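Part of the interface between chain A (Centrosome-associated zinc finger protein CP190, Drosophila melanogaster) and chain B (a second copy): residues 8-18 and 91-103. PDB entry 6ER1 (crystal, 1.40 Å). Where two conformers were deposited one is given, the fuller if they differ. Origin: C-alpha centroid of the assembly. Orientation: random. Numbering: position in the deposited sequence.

Chain A (8-18) EVKSVKVDNWG
Chain B, residues 91-103: NFMYTGTLEFELK

This contact is an intermolecular antiparallel strand pairing, closed at one end by a tryptophan that packs on the end of a helix in the partner chain. The chain A strand through K10(A)-K13(A) runs antiparallel to the chain B strand through T97(B)-F100(B), at 151°, with axes 4.4 Å apart at closest approach. The register pairs K10(A) with F100(B), S11(A) with E99(B), V12(A) with L98(B) and K13(A) with T97(B).

K10(A) and F100(B) form a hydrogen-bonded pair: K10(A) N to F100(B) O is 2.8 Å, and F100(B) N to K10(A) O is 2.9 Å. V12(A) and L98(B) repeat it, with V12(A) N to L98(B) O at 3.1 Å and L98(B) N to V12(A) O at 2.8 Å. V14(A) N extends the ladder to G96(B) O at 2.8 Å.

K10(A), V12(A), L98(B) and F100(B) share one face of the sheet. There V12(A), chi1 m, puts CG2 4.0 Å from CE1 of F100(B), whose chi1 is p. K10(A) CB lies over the F100(B) ring, but its chain (m, m, t, t) leads away, and K10(A) NZ forms a salt bridge with E8(A) OE1 at 2.9 Å. S11(A), K13(A), T97(B) and E99(B) occupy the other face. K13(A) NZ bridges to D15(A) OD1 at 2.8 Å.

The chain B helix, which enters from earlier in the chain, ends at T95(B); G96(B) follows with phi/psi 83/-2. W17(A), helical with chi1 t and chi2 -117°, points toward this turn. Its NE1 donates to M93(B) O at 3.0 Å. G96(B) CA sits over the five-membered ring, 3.6 Å from its centroid. A CB on G96(B) would lie 2.7 Å from W17(A) CB, a clash. F92(B), chi1 t, brings CZ within 3.6 Å of W17(A) CH2, with ring planes at 54°.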

# COMPACT_ATOMS: atom_id res chain seq x y z
N GLU A 8 5.15 -31.84 2.69
CA GLU A 8 4.08 -30.98 3.24
C GLU A 8 4.47 -29.50 3.11
O GLU A 8 5.64 -29.15 2.86
CB GLU A 8 3.82 -31.25 4.72
CG GLU A 8 4.83 -30.60 5.69
CD GLU A 8 4.53 -30.88 7.15
OE1 GLU A 8 5.04 -30.11 7.99
OE2 GLU A 8 3.79 -31.84 7.46
N VAL A 9 3.49 -28.64 3.34
CA VAL A 9 3.69 -27.20 3.22
C VAL A 9 4.31 -26.65 4.51
O VAL A 9 3.75 -26.80 5.60
CB VAL A 9 2.37 -26.48 2.92
CG1 VAL A 9 2.56 -24.97 2.88
CG2 VAL A 9 1.79 -26.98 1.60
N LYS A 10 5.46 -26.00 4.38
CA LYS A 10 6.12 -25.31 5.50
C LYS A 10 5.84 -23.82 5.47
O LYS A 10 5.42 -23.26 4.47
CB LYS A 10 7.63 -25.52 5.43
CG LYS A 10 8.11 -26.94 5.25
CD LYS A 10 7.61 -27.87 6.31
CE LYS A 10 8.38 -29.17 6.29
NZ LYS A 10 7.93 -29.92 7.46
N SER A 11 6.11 -23.18 6.60
CA SER A 11 6.01 -21.74 6.61
C SER A 11 7.03 -21.13 7.55
O SER A 11 7.33 -21.68 8.60
CB SER A 11 4.58 -21.33 6.95
OG SER A 11 4.42 -21.04 8.28
N VAL A 12 7.59 -20.01 7.09
CA VAL A 12 8.54 -19.22 7.88
C VAL A 12 8.09 -17.76 7.73
O VAL A 12 7.40 -17.43 6.74
CB VAL A 12 10.01 -19.41 7.45
CG1 VAL A 12 10.49 -20.83 7.70
CG2 VAL A 12 10.21 -19.05 5.98
N LYS A 13 8.42 -16.91 8.69
CA LYS A 13 7.91 -15.56 8.69
C LYS A 13 8.92 -14.54 9.19
O LYS A 13 9.81 -14.85 10.00
CB LYS A 13 6.62 -15.43 9.50
CG LYS A 13 6.72 -15.70 10.98
CD LYS A 13 5.34 -15.64 11.64
CE LYS A 13 5.40 -15.10 13.06
NZ LYS A 13 5.39 -13.60 13.13
N VAL A 14 8.77 -13.31 8.70
CA VAL A 14 9.46 -12.14 9.22
C VAL A 14 8.50 -11.48 10.22
O VAL A 14 7.38 -11.13 9.88
CB VAL A 14 9.79 -11.13 8.08
CG1 VAL A 14 10.37 -9.82 8.62
CG2 VAL A 14 10.75 -11.76 7.09
N ASP A 15 8.96 -11.31 11.45
CA ASP A 15 8.13 -10.70 12.47
C ASP A 15 7.91 -9.20 12.17
O ASP A 15 8.73 -8.53 11.51
CB ASP A 15 8.73 -10.87 13.86
CG ASP A 15 8.85 -12.31 14.27
OD1 ASP A 15 8.03 -13.15 13.82
OD2 ASP A 15 9.76 -12.59 15.08
N ASN A 16 6.79 -8.70 12.64
CA ASN A 16 6.49 -7.27 12.56
C ASN A 16 6.47 -6.75 11.13
O ASN A 16 6.99 -5.67 10.81
CB ASN A 16 7.46 -6.45 13.44
CG ASN A 16 7.46 -6.92 14.87
OD1 ASN A 16 6.41 -6.98 15.49
ND2 ASN A 16 8.62 -7.26 15.40
N TRP A 17 5.81 -7.52 10.26
CA TRP A 17 5.76 -7.15 8.85
C TRP A 17 5.12 -5.79 8.60
O TRP A 17 5.53 -5.05 7.71
CB TRP A 17 5.01 -8.23 8.03
CG TRP A 17 5.20 -8.07 6.56
CD1 TRP A 17 4.27 -7.82 5.63
CD2 TRP A 17 6.44 -8.20 5.87
NE1 TRP A 17 4.84 -7.73 4.39
CE2 TRP A 17 6.18 -7.99 4.51
CE3 TRP A 17 7.75 -8.50 6.26
CZ2 TRP A 17 7.16 -8.09 3.54
CZ3 TRP A 17 8.71 -8.63 5.30
CH2 TRP A 17 8.42 -8.40 3.96
N GLY A 18 4.10 -5.48 9.40
CA GLY A 18 3.42 -4.21 9.27
C GLY A 18 4.34 -3.01 9.46
O GLY A 18 4.22 -2.04 8.75
N ASN B 91 2.64 -13.64 -2.13
CA ASN B 91 1.94 -13.77 -0.87
C ASN B 91 2.80 -13.34 0.35
O ASN B 91 2.29 -12.71 1.32
CB ASN B 91 1.39 -15.17 -0.67
CG ASN B 91 0.19 -15.51 -1.58
OD1 ASN B 91 -0.55 -14.64 -1.98
ND2 ASN B 91 -0.03 -16.78 -1.81
N PHE B 92 4.08 -13.64 0.28
CA PHE B 92 5.06 -13.16 1.27
C PHE B 92 5.10 -11.63 1.29
O PHE B 92 5.06 -11.03 2.39
CB PHE B 92 6.45 -13.72 1.00
CG PHE B 92 7.53 -13.09 1.81
CD1 PHE B 92 7.70 -13.32 3.14
CD2 PHE B 92 8.31 -12.15 1.20
CE1 PHE B 92 8.66 -12.65 3.86
CE2 PHE B 92 9.29 -11.47 1.91
CZ PHE B 92 9.48 -11.74 3.24
N MET B 93 5.11 -11.02 0.11
CA MET B 93 5.17 -9.53 0.11
C MET B 93 3.98 -8.90 0.80
O MET B 93 4.12 -7.84 1.47
CB MET B 93 5.28 -9.00 -1.30
CG MET B 93 6.54 -9.36 -1.98
SD MET B 93 6.36 -9.04 -3.75
CE MET B 93 7.93 -8.92 -4.19
N TYR B 94 2.81 -9.51 0.73
CA TYR B 94 1.59 -9.01 1.38
C TYR B 94 1.47 -9.33 2.87
O TYR B 94 0.75 -8.64 3.60
CB TYR B 94 0.33 -9.50 0.68
CG TYR B 94 0.00 -8.75 -0.59
CD1 TYR B 94 0.56 -9.08 -1.81
CD2 TYR B 94 -0.84 -7.63 -0.56
CE1 TYR B 94 0.29 -8.36 -2.96
CE2 TYR B 94 -1.13 -6.92 -1.70
CZ TYR B 94 -0.55 -7.27 -2.91
OH TYR B 94 -0.86 -6.60 -4.06
N THR B 95 2.21 -10.32 3.33
CA THR B 95 1.96 -10.87 4.66
C THR B 95 3.13 -11.00 5.61
O THR B 95 2.91 -11.00 6.83
CB THR B 95 1.33 -12.29 4.59
OG1 THR B 95 2.26 -13.21 4.05
CG2 THR B 95 0.05 -12.32 3.79
N GLY B 96 4.34 -11.13 5.08
CA GLY B 96 5.51 -11.50 5.84
C GLY B 96 5.74 -12.96 6.09
O GLY B 96 6.75 -13.31 6.70
N THR B 97 4.82 -13.83 5.61
CA THR B 97 4.90 -15.26 5.73
C THR B 97 5.18 -15.85 4.34
O THR B 97 4.52 -15.48 3.36
CB THR B 97 3.59 -15.83 6.28
OG1 THR B 97 3.37 -15.36 7.61
CG2 THR B 97 3.63 -17.33 6.31
N LEU B 98 6.17 -16.74 4.28
CA LEU B 98 6.44 -17.52 3.08
C LEU B 98 5.98 -18.96 3.35
O LEU B 98 6.47 -19.60 4.28
CB LEU B 98 7.92 -17.55 2.75
CG LEU B 98 8.28 -18.28 1.46
CD1 LEU B 98 7.89 -17.50 0.21
CD2 LEU B 98 9.76 -18.70 1.43
N GLU B 99 4.99 -19.42 2.58
CA GLU B 99 4.49 -20.81 2.62
C GLU B 99 5.06 -21.53 1.42
O GLU B 99 4.93 -21.03 0.30
CB GLU B 99 2.97 -20.81 2.53
CG GLU B 99 2.29 -20.24 3.76
CD GLU B 99 0.78 -20.46 3.79
OE1 GLU B 99 0.24 -21.24 2.99
OE2 GLU B 99 0.12 -19.86 4.65
N PHE B 100 5.67 -22.69 1.62
CA PHE B 100 6.40 -23.35 0.56
C PHE B 100 6.58 -24.81 0.92
O PHE B 100 6.72 -25.17 2.07
CB PHE B 100 7.77 -22.70 0.31
CG PHE B 100 8.76 -22.83 1.44
CD1 PHE B 100 8.59 -22.15 2.62
CD2 PHE B 100 9.82 -23.69 1.35
CE1 PHE B 100 9.49 -22.28 3.67
CE2 PHE B 100 10.72 -23.84 2.38
CZ PHE B 100 10.56 -23.13 3.54
N GLU B 101 6.64 -25.65 -0.10
CA GLU B 101 7.09 -27.03 0.09
C GLU B 101 8.61 -27.05 0.10
O GLU B 101 9.22 -26.30 -0.68
CB GLU B 101 6.48 -27.98 -0.94
CG GLU B 101 4.97 -28.10 -0.78
CD GLU B 101 4.34 -29.18 -1.63
OE1 GLU B 101 3.15 -29.03 -1.96
OE2 GLU B 101 5.02 -30.18 -1.96
N LEU B 102 9.23 -27.90 0.93
CA LEU B 102 10.69 -27.97 0.98
C LEU B 102 11.32 -28.20 -0.36
O LEU B 102 12.43 -27.73 -0.62
CB LEU B 102 11.20 -29.03 1.97
CG LEU B 102 11.03 -28.74 3.43
CD1 LEU B 102 11.44 -29.96 4.23
CD2 LEU B 102 11.85 -27.50 3.78
N LYS B 103 10.65 -28.99 -1.22
CA LYS B 103 11.22 -29.24 -2.51
C LYS B 103 11.47 -27.97 -3.37
O LYS B 103 12.20 -27.99 -4.32
CB LYS B 103 10.33 -30.25 -3.27
CG LYS B 103 9.02 -29.75 -3.77
CD LYS B 103 8.23 -30.86 -4.49
CE LYS B 103 7.26 -30.29 -5.52
NZ LYS B 103 6.16 -31.21 -5.94